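Local coordinates for protein tannase (Fusobacterium nucleatum subsp. nucleatum ATCC 25586, PDB 6YQ4) that acts as a tannase that detoxifies gallotannins, probably by hydrolysing their ester bonds, and binds a magnesium ion, at residues Arg144-Asn149 / Asn158-Asn163; Gly297-Tyr302 / Ser448-Ala453; Asn366-Asp371 / Lys419-Met424. All coordinates share one frame; numbering follows the deposited sequence.

The three contacts lie around the central mixed sheet of a probable alpha/beta-hydrolase fold. Contact 1 closes first along the chain, joining helix 134-148 to strand 160-163 beside the magnesium site. Residues 297-302 come next, but they meet their partners in 448-453 only after contact 3 (366-371 with 419-424) has been completed in between. Contacts 1 and 2 lie on opposite sides of the chain's centre, their own centres about 33 Å apart; the centre of contact 3 is about 24 Å from that of contact 1 and about 23 Å from that of contact 2. Helix 450-461 forms one side of contact 2 and is touched by Met424 of contact 3, and helix 212-223 borders both, whereas contact 1 fastens a helix directly onto the sheet.

Contact 1. Residues Arg144-Asn149 / Asn158-Asn163; sequences RYLYLN and NKIISN
The hydroxyl of Tyr147 is where polar links converge between 144-149 and 158-163. It is hydrogen-bonded to the carbonyl of Asp199 and accepts a hydrogen bond from each of two waters. Water 1 lies 3.2 Å from Tyr147 OH and accepts in turn from Ile160 N at 2.9 Å, while water 2 makes a weak bond to Asn158 O. A tyrosine suits the place, being long enough to carry a hydroxyl from the helix toward the backbone of Ile160 while its ring carbons pack against the Ile160 side chain. Asn158 OD1 lies at the ring edge, in plane, 4.0 Å from Tyr147 CE1, with the ring and amide planes 58° apart; the amide's ND2 turns instead to Asp156 OD1.

The rest of the contact is apolar. Ile160 CG1 stands beside its backbone N (chi1 -70°), and the extended second torsion sends CD1 toward the helix, 3.8 Å from Leu146 CD1; the same methyl meets the Tyr147 ring obliquely, 4.2 Å from Tyr147 CE2. The helix end is tied off by Asn149: its ND2 donates to Tyr145 O at 3.0 Å, while Asn149 N reaches the same oxygen from the opposite face of its plane. That ND2 also lies over the centre of the Tyr145 ring.

The intervening loop carries the magnesium ligands Asp150, Met153 and Gly155. Helix 134-148 belongs to the crossover between strands 110-114 and 160-163, with Leu146 resting on Ile73 and Phe75 of strand 73-76; strand 160-163 lies between 73-76 and 202-206 and probably leads into the nucleophile elbow.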
loop_
_atom_site.group_PDB
_atom_site.type_symbol
_atom_site.label_atom_id
_atom_site.label_comp_id
_atom_site.label_asym_id
_atom_site.label_seq_id
_atom_site.Cartn_x
_atom_site.Cartn_y
_atom_site.Cartn_z
ATOM N N ARG A 144 -5.620 1.334 18.144
ATOM C CA ARG A 144 -6.125 0.971 19.461
ATOM C C ARG A 144 -6.020 2.148 20.423
ATOM O O ARG A 144 -6.938 2.397 21.214
ATOM C CB ARG A 144 -5.369 -0.255 19.972
ATOM C CG ARG A 144 -5.580 -1.454 19.071
ATOM C CD ARG A 144 -4.915 -2.705 19.579
ATOM N NE ARG A 144 -5.429 -3.899 18.916
ATOM C CZ ARG A 144 -6.255 -4.771 19.481
ATOM N NH1 ARG A 144 -6.673 -4.597 20.729
ATOM N NH2 ARG A 144 -6.651 -5.830 18.804
ATOM N N TYR A 145 -4.917 2.898 20.341
ATOM C CA TYR A 145 -4.776 4.145 21.087
ATOM C C TYR A 145 -5.901 5.119 20.765
ATOM O O TYR A 145 -6.460 5.754 21.667
ATOM C CB TYR A 145 -3.417 4.780 20.774
ATOM C CG TYR A 145 -3.169 6.102 21.457
ATOM C CD1 TYR A 145 -2.435 6.165 22.646
ATOM C CD2 TYR A 145 -3.654 7.290 20.912
ATOM C CE1 TYR A 145 -2.213 7.358 23.277
ATOM C CE2 TYR A 145 -3.431 8.493 21.537
ATOM C CZ TYR A 145 -2.706 8.525 22.720
ATOM O OH TYR A 145 -2.493 9.730 23.347
ATOM N N LEU A 146 -6.233 5.271 19.481
ATOM C CA LEU A 146 -7.342 6.144 19.097
ATOM C C LEU A 146 -8.651 5.717 19.740
ATOM O O LEU A 146 -9.404 6.567 20.229
ATOM C CB LEU A 146 -7.492 6.176 17.585
ATOM C CG LEU A 146 -6.305 6.778 16.840
ATOM C CD1 LEU A 146 -6.660 6.930 15.364
ATOM C CD2 LEU A 146 -5.930 8.098 17.448
ATOM N N TYR A 147 -8.949 4.408 19.748
ATOM C CA TYR A 147 -10.203 3.939 20.353
ATOM C C TYR A 147 -10.211 4.151 21.859
ATOM O O TYR A 147 -11.211 4.614 22.420
ATOM C CB TYR A 147 -10.440 2.457 20.031
ATOM C CG TYR A 147 -11.088 2.241 18.680
ATOM C CD1 TYR A 147 -12.412 2.625 18.448
ATOM C CD2 TYR A 147 -10.375 1.680 17.626
ATOM C CE1 TYR A 147 -13.009 2.438 17.202
ATOM C CE2 TYR A 147 -10.963 1.484 16.377
ATOM C CZ TYR A 147 -12.277 1.866 16.169
ATOM O OH TYR A 147 -12.838 1.672 14.927
ATOM N N LEU A 148 -9.099 3.818 22.530
ATOM C CA LEU A 148 -9.003 3.988 23.978
ATOM C C LEU A 148 -9.274 5.423 24.406
ATOM O O LEU A 148 -9.841 5.654 25.482
ATOM C CB LEU A 148 -7.622 3.542 24.456
ATOM C CG LEU A 148 -7.442 3.515 25.981
ATOM C CD1 LEU A 148 -7.106 2.132 26.501
ATOM C CD2 LEU A 148 -6.362 4.490 26.391
ATOM N N ASN A 149 -8.895 6.398 23.584
ATOM C CA ASN A 149 -9.040 7.807 23.926
ATOM C C ASN A 149 -10.176 8.479 23.185
ATOM O O ASN A 149 -10.203 9.710 23.121
ATOM C CB ASN A 149 -7.756 8.570 23.619
ATOM C CG ASN A 149 -6.635 8.186 24.514
ATOM O OD1 ASN A 149 -6.608 8.559 25.680
ATOM N ND2 ASN A 149 -5.684 7.445 23.977
ATOM N N ASN A 158 -14.882 5.687 15.303
ATOM C CA ASN A 158 -15.591 4.750 14.442
ATOM C C ASN A 158 -15.501 5.118 12.982
ATOM O O ASN A 158 -16.110 4.433 12.150
ATOM C CB ASN A 158 -17.055 4.675 14.847
ATOM C CG ASN A 158 -17.221 4.194 16.247
ATOM O OD1 ASN A 158 -16.857 3.061 16.561
ATOM N ND2 ASN A 158 -17.759 5.045 17.113
ATOM N N LYS A 159 -14.776 6.189 12.653
ATOM C CA LYS A 159 -14.646 6.651 11.281
ATOM C C LYS A 159 -13.185 6.993 10.985
ATOM O O LYS A 159 -12.826 8.127 10.668
ATOM C CB LYS A 159 -15.588 7.821 11.019
ATOM C CG LYS A 159 -17.034 7.390 11.059
ATOM C CD LYS A 159 -17.916 8.284 10.255
ATOM C CE LYS A 159 -19.323 8.251 10.835
ATOM N NZ LYS A 159 -20.327 8.014 9.771
ATOM N N ILE A 160 -12.339 5.972 11.087
ATOM C CA ILE A 160 -10.923 6.084 10.769
ATOM C C ILE A 160 -10.737 5.742 9.297
ATOM O O ILE A 160 -11.080 4.637 8.865
ATOM C CB ILE A 160 -10.080 5.156 11.661
ATOM C CG1 ILE A 160 -10.069 5.652 13.112
ATOM C CG2 ILE A 160 -8.660 5.063 11.140
ATOM C CD1 ILE A 160 -9.386 4.688 14.076
ATOM N N ILE A 161 -10.185 6.673 8.523
ATOM C CA ILE A 161 -9.849 6.413 7.125
ATOM C C ILE A 161 -8.338 6.298 7.025
ATOM O O ILE A 161 -7.612 7.285 7.213
ATOM C CB ILE A 161 -10.377 7.494 6.173
ATOM C CG1 ILE A 161 -11.873 7.726 6.414
ATOM C CG2 ILE A 161 -10.081 7.089 4.692
ATOM C CD1 ILE A 161 -12.177 8.858 7.372
ATOM N N SER A 162 -7.872 5.094 6.714
ATOM C CA SER A 162 -6.465 4.836 6.463
ATOM C C SER A 162 -6.052 5.338 5.085
ATOM O O SER A 162 -6.834 5.258 4.131
ATOM C CB SER A 162 -6.209 3.336 6.560
ATOM O OG SER A 162 -4.844 3.036 6.707
ATOM N N ASN A 163 -4.808 5.837 4.982
ATOM C CA ASN A 163 -4.177 6.181 3.708
ATOM C C ASN A 163 -2.704 5.746 3.695
ATOM O O ASN A 163 -2.025 5.735 4.724
ATOM C CB ASN A 163 -4.279 7.691 3.423
ATOM C CG ASN A 163 -4.015 8.034 1.958
ATOM O OD1 ASN A 163 -4.467 7.332 1.047
ATOM N ND2 ASN A 163 -3.276 9.124 1.725
HETATM O O HOH W 1 -12.831 3.446 12.314
HETATM O O HOH W 2 -14.644 1.399 12.252
#

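Contact 2. Residues Gly297-Tyr302 / Ser448-Ala453; sequences GSFKTY and SLAIPA
Phe299 and Ala450 make the tighter half of this helix-to-helix contact, and Tyr302 with Ala453 the looser half. The methyl of Ala450 meets the Phe299 ring edge-on, with Phe299 CE2 4.0 Å from Ala450 CB; the tip of the ring, Phe299 CZ, also comes within 4.1 Å of Ala450 O. Holding CG opposite the backbone nitrogen (chi1 177°) swings the ring out from helix 298-316 across the gap. One helical turn further on, Tyr302 repeats the edge-on approach at a longer 4.3 Å between Tyr302 CE2 and Ala453 CB. This is the more open side: Tyr302 is partly exposed, with Leu289 and Leu457 as further neighbours, whereas Phe299 is buried. The partners suit each other because broad rings bridge a wide separation, 9.2 Å between Tyr302 CA and Ala453 CA, while alanines keep the opposing helix surface smooth.

Both segments lead into helices. Gly297 occupies the N-cap with phi 142° and psi -168°, angles at which a beta carbon would collide with the preceding carbonyl oxygen. Ser448 OG makes a weak capping bond, accepting from Ala450 N at 3.4 Å. Pro452, which has no N-H to offer, is readily accommodated in the opening turn. Away from the interface, Lys300 reaches Asp341 in a salt bridge.

Further side chains close round the tight half: Phe272 and Leu276 of helix 259-279 touch Phe299, and Trp221 and Met222 of helix 212-223 touch Ala450. Ile454 and Leu457 extend the ring contacts along helix 450-461, so helix 298-316 packs on it with helices 259-279 and 212-223 beside the pair.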
loop_
_atom_site.group_PDB
_atom_site.type_symbol
_atom_site.label_atom_id
_atom_site.label_comp_id
_atom_site.label_asym_id
_atom_site.label_seq_id
_atom_site.Cartn_x
_atom_site.Cartn_y
_atom_site.Cartn_z
ATOM N N GLY A 297 -7.479 -15.948 -21.240
ATOM C CA GLY A 297 -8.798 -16.267 -20.736
ATOM C C GLY A 297 -9.432 -15.020 -20.162
ATOM O O GLY A 297 -8.921 -13.913 -20.335
ATOM N N SER A 298 -10.538 -15.198 -19.437
ATOM C CA SER A 298 -11.356 -14.044 -19.078
ATOM C C SER A 298 -10.629 -13.077 -18.160
ATOM O O SER A 298 -10.936 -11.875 -18.175
ATOM C CB SER A 298 -12.655 -14.502 -18.427
ATOM O OG SER A 298 -12.375 -15.426 -17.392
ATOM N N PHE A 299 -9.680 -13.562 -17.342
ATOM C CA PHE A 299 -9.028 -12.644 -16.413
ATOM C C PHE A 299 -8.229 -11.596 -17.161
ATOM O O PHE A 299 -8.267 -10.414 -16.800
ATOM C CB PHE A 299 -8.117 -13.368 -15.421
ATOM C CG PHE A 299 -7.379 -12.421 -14.497
ATOM C CD1 PHE A 299 -8.056 -11.736 -13.493
ATOM C CD2 PHE A 299 -6.014 -12.176 -14.662
ATOM C CE1 PHE A 299 -7.370 -10.825 -12.637
ATOM C CE2 PHE A 299 -5.326 -11.285 -13.815
ATOM C CZ PHE A 299 -6.001 -10.608 -12.804
ATOM N N LYS A 300 -7.503 -12.020 -18.205
ATOM C CA LYS A 300 -6.783 -11.092 -19.075
ATOM C C LYS A 300 -7.735 -10.132 -19.787
ATOM O O LYS A 300 -7.408 -8.952 -19.974
ATOM C CB LYS A 300 -5.962 -11.885 -20.099
ATOM C CG LYS A 300 -5.406 -11.046 -21.260
ATOM C CD LYS A 300 -4.412 -11.823 -22.123
ATOM C CE LYS A 300 -3.237 -12.329 -21.290
ATOM N NZ LYS A 300 -2.255 -13.127 -22.104
ATOM N N THR A 301 -8.919 -10.624 -20.197
ATOM C CA THR A 301 -9.933 -9.759 -20.804
ATOM C C THR A 301 -10.472 -8.754 -19.789
ATOM O O THR A 301 -10.764 -7.602 -20.132
ATOM C CB THR A 301 -11.068 -10.617 -21.391
ATOM O OG1 THR A 301 -10.573 -11.371 -22.501
ATOM C CG2 THR A 301 -12.255 -9.765 -21.866
ATOM N N TYR A 302 -10.600 -9.173 -18.531
ATOM C CA TYR A 302 -10.962 -8.243 -17.469
ATOM C C TYR A 302 -9.921 -7.131 -17.325
ATOM O O TYR A 302 -10.271 -5.946 -17.235
ATOM C CB TYR A 302 -11.124 -9.000 -16.149
ATOM C CG TYR A 302 -11.366 -8.107 -14.963
ATOM C CD1 TYR A 302 -12.635 -7.624 -14.685
ATOM C CD2 TYR A 302 -10.332 -7.733 -14.132
ATOM C CE1 TYR A 302 -12.856 -6.798 -13.619
ATOM C CE2 TYR A 302 -10.548 -6.898 -13.060
ATOM C CZ TYR A 302 -11.811 -6.444 -12.811
ATOM O OH TYR A 302 -12.027 -5.628 -11.730
ATOM N N SER A 448 2.726 -5.643 -10.830
ATOM C CA SER A 448 1.746 -5.972 -11.849
ATOM C C SER A 448 0.389 -5.349 -11.526
ATOM O O SER A 448 -0.069 -5.398 -10.387
ATOM C CB SER A 448 1.619 -7.487 -11.933
ATOM O OG SER A 448 0.890 -7.859 -13.072
ATOM N N LEU A 449 -0.264 -4.758 -12.536
ATOM C CA LEU A 449 -1.649 -4.315 -12.346
ATOM C C LEU A 449 -2.572 -5.475 -11.951
ATOM O O LEU A 449 -3.644 -5.250 -11.377
ATOM C CB LEU A 449 -2.167 -3.650 -13.626
ATOM C CG LEU A 449 -3.617 -3.164 -13.665
ATOM C CD1 LEU A 449 -3.805 -1.960 -12.752
ATOM C CD2 LEU A 449 -4.014 -2.810 -15.073
ATOM N N ALA A 450 -2.155 -6.710 -12.229
ATOM C CA ALA A 450 -2.924 -7.882 -11.839
ATOM C C ALA A 450 -3.115 -7.962 -10.331
ATOM O O ALA A 450 -4.116 -8.519 -9.869
ATOM C CB ALA A 450 -2.225 -9.142 -12.362
ATOM N N ILE A 451 -2.183 -7.410 -9.554
ATOM C CA ILE A 451 -2.144 -7.607 -8.105
ATOM C C ILE A 451 -3.172 -6.704 -7.427
ATOM O O ILE A 451 -3.992 -7.208 -6.644
ATOM C CB ILE A 451 -0.731 -7.373 -7.528
ATOM C CG1 ILE A 451 0.220 -8.509 -7.903
ATOM C CG2 ILE A 451 -0.801 -7.263 -5.990
ATOM C CD1 ILE A 451 0.028 -9.761 -7.014
ATOM N N PRO A 452 -3.165 -5.381 -7.646
ATOM C CA PRO A 452 -4.260 -4.574 -7.087
ATOM C C PRO A 452 -5.623 -4.950 -7.657
ATOM O O PRO A 452 -6.615 -4.916 -6.913
ATOM C CB PRO A 452 -3.874 -3.119 -7.438
ATOM C CG PRO A 452 -2.882 -3.220 -8.587
ATOM C CD PRO A 452 -2.154 -4.535 -8.327
ATOM N N ALA A 453 -5.701 -5.322 -8.944
ATOM C CA ALA A 453 -6.968 -5.823 -9.503
ATOM C C ALA A 453 -7.485 -7.030 -8.729
ATOM O O ALA A 453 -8.687 -7.107 -8.413
ATOM C CB ALA A 453 -6.810 -6.213 -10.978
#

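Contact 3. Residues Asn366-Asp371 / Lys419-Met424; sequences NNLFGD and KMMNPM
A small buried apolar cluster joins the ends of two helices: Leu368 at the end of helix 364-368 and Phe369 just beyond it meet Met421, just past 415-420. Met421 CG lies 3.9 Å from Phe369 CE1 and 4.1 Å from Phe369 CZ, approaching the ring obliquely as the two side chains run antiparallel alongside one another. The methionine then folds back on itself, with chi2 -55° and chi3 -51°, which brings its terminal methyl to Leu368: Met421 CE is 4.4 Å from Leu368 CD2. That same leucine methyl lies over one face of the Phe369 ring, 4.2 Å above its plane and displaced from the ring centre. A flexible, unbranched methionine suits the place, since it can bend to serve a ring and a branched side chain at once.

Immediately afterwards the chain turns through an Asx turn, Asn422 OD1 accepting from Met424 N at 3.1 Å. The N-H approaches from above the carbonyl plane. This leads into the short 3-10 turn begun by Pro423, while Asn422 ND2 is held by Glu213 and Asn211.

Phe379 brings a second ring against Phe369, inclined at about 40°. Leu212 of helix 212-223 touches both Leu368 and Phe369, Leu171 and Leu174 of helix 167-177 line the Met421 side, and Met424 reaches Ile454 and Lys458 on helix 450-461.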
loop_
_atom_site.group_PDB
_atom_site.type_symbol
_atom_site.label_atom_id
_atom_site.label_comp_id
_atom_site.label_asym_id
_atom_site.label_seq_id
_atom_site.Cartn_x
_atom_site.Cartn_y
_atom_site.Cartn_z
ATOM N N ASN A 366 12.516 -9.213 0.256
ATOM C CA ASN A 366 13.445 -10.124 0.937
ATOM C C ASN A 366 13.867 -9.574 2.294
ATOM O O ASN A 366 13.877 -10.290 3.298
ATOM C CB ASN A 366 14.695 -10.322 0.094
ATOM C CG ASN A 366 14.468 -11.179 -1.112
ATOM O OD1 ASN A 366 14.905 -10.820 -2.212
ATOM N ND2 ASN A 366 13.846 -12.349 -0.921
ATOM N N ASN A 367 14.257 -8.290 2.322
ATOM C CA ASN A 367 14.706 -7.653 3.551
ATOM C C ASN A 367 13.578 -7.516 4.569
ATOM O O ASN A 367 13.847 -7.570 5.774
ATOM C CB ASN A 367 15.308 -6.289 3.221
ATOM C CG ASN A 367 16.041 -5.691 4.379
ATOM O OD1 ASN A 367 15.482 -4.914 5.131
ATOM N ND2 ASN A 367 17.294 -6.082 4.555
ATOM N N LEU A 368 12.317 -7.340 4.115
ATOM C CA LEU A 368 11.182 -7.271 5.047
ATOM C C LEU A 368 10.994 -8.581 5.807
ATOM O O LEU A 368 10.607 -8.558 6.982
ATOM C CB LEU A 368 9.879 -6.900 4.308
ATOM C CG LEU A 368 8.489 -7.165 4.949
ATOM C CD1 LEU A 368 8.264 -6.261 6.145
ATOM C CD2 LEU A 368 7.289 -7.035 3.928
ATOM N N PHE A 369 11.292 -9.719 5.174
ATOM C CA PHE A 369 11.055 -11.036 5.753
ATOM C C PHE A 369 12.285 -11.630 6.435
ATOM O O PHE A 369 12.283 -12.821 6.754
ATOM C CB PHE A 369 10.527 -12.005 4.682
ATOM C CG PHE A 369 9.075 -11.760 4.317
ATOM C CD1 PHE A 369 8.085 -11.864 5.275
ATOM C CD2 PHE A 369 8.723 -11.365 3.045
ATOM C CE1 PHE A 369 6.780 -11.603 4.968
ATOM C CE2 PHE A 369 7.409 -11.128 2.713
ATOM C CZ PHE A 369 6.431 -11.238 3.680
ATOM N N GLY A 370 13.325 -10.838 6.682
ATOM C CA GLY A 370 14.300 -11.246 7.681
ATOM C C GLY A 370 13.670 -11.336 9.062
ATOM O O GLY A 370 12.462 -11.099 9.202
ATOM N N ASP A 371 14.443 -11.696 10.079
ATOM C CA ASP A 371 13.942 -11.699 11.450
ATOM C C ASP A 371 15.027 -11.124 12.362
ATOM O O ASP A 371 15.981 -10.485 11.901
ATOM C CB ASP A 371 13.460 -13.110 11.843
ATOM C CG ASP A 371 14.575 -14.158 11.820
ATOM O OD1 ASP A 371 15.761 -13.780 11.748
ATOM O OD2 ASP A 371 14.261 -15.377 11.873
ATOM N N LYS A 419 1.753 -14.870 5.987
ATOM C CA LYS A 419 0.304 -14.686 6.043
ATOM C C LYS A 419 -0.062 -13.316 6.597
ATOM O O LYS A 419 -0.857 -12.576 5.993
ATOM C CB LYS A 419 -0.336 -15.774 6.895
ATOM C CG LYS A 419 -1.838 -15.610 6.952
ATOM C CD LYS A 419 -2.494 -16.424 8.085
ATOM C CE LYS A 419 -3.895 -15.864 8.379
ATOM N NZ LYS A 419 -4.696 -16.751 9.228
ATOM N N MET A 420 0.521 -12.955 7.744
ATOM C CA MET A 420 0.159 -11.712 8.423
ATOM C C MET A 420 0.439 -10.463 7.603
ATOM O O MET A 420 -0.042 -9.384 7.987
ATOM C CB MET A 420 0.895 -11.594 9.749
ATOM C CG MET A 420 0.231 -12.358 10.882
ATOM S SD MET A 420 1.140 -12.106 12.426
ATOM C CE MET A 420 2.239 -13.490 12.308
ATOM N N MET A 421 1.217 -10.561 6.519
ATOM C CA MET A 421 1.494 -9.402 5.681
ATOM C C MET A 421 0.588 -9.336 4.468
ATOM O O MET A 421 0.703 -8.381 3.695
ATOM C CB MET A 421 2.961 -9.381 5.203
ATOM C CG MET A 421 4.000 -9.293 6.302
ATOM S SD MET A 421 3.720 -7.869 7.360
ATOM C CE MET A 421 3.570 -6.491 6.174
ATOM N N ASN A 422 -0.291 -10.325 4.277
ATOM C CA ASN A 422 -1.060 -10.438 3.036
ATOM C C ASN A 422 -2.562 -10.290 3.252
ATOM O O ASN A 422 -3.205 -11.214 3.782
ATOM C CB ASN A 422 -0.770 -11.768 2.350
ATOM C CG ASN A 422 -1.380 -11.833 0.958
ATOM O OD1 ASN A 422 -2.007 -10.872 0.502
ATOM N ND2 ASN A 422 -1.186 -12.949 0.274
ATOM N N PRO A 423 -3.169 -9.173 2.846
ATOM C CA PRO A 423 -4.618 -9.005 3.039
ATOM C C PRO A 423 -5.457 -10.117 2.421
ATOM O O PRO A 423 -6.576 -10.356 2.898
ATOM C CB PRO A 423 -4.919 -7.664 2.353
ATOM C CG PRO A 423 -3.708 -6.997 2.196
ATOM C CD PRO A 423 -2.573 -8.010 2.184
ATOM N N MET A 424 -4.942 -10.817 1.405
ATOM C CA MET A 424 -5.718 -11.877 0.751
ATOM C C MET A 424 -6.217 -12.931 1.735
ATOM O O MET A 424 -7.349 -13.410 1.611
ATOM C CB MET A 424 -4.896 -12.537 -0.346
ATOM C CG MET A 424 -4.553 -11.600 -1.483
ATOM S SD MET A 424 -6.010 -10.891 -2.273
ATOM C CE MET A 424 -6.615 -12.358 -3.075
#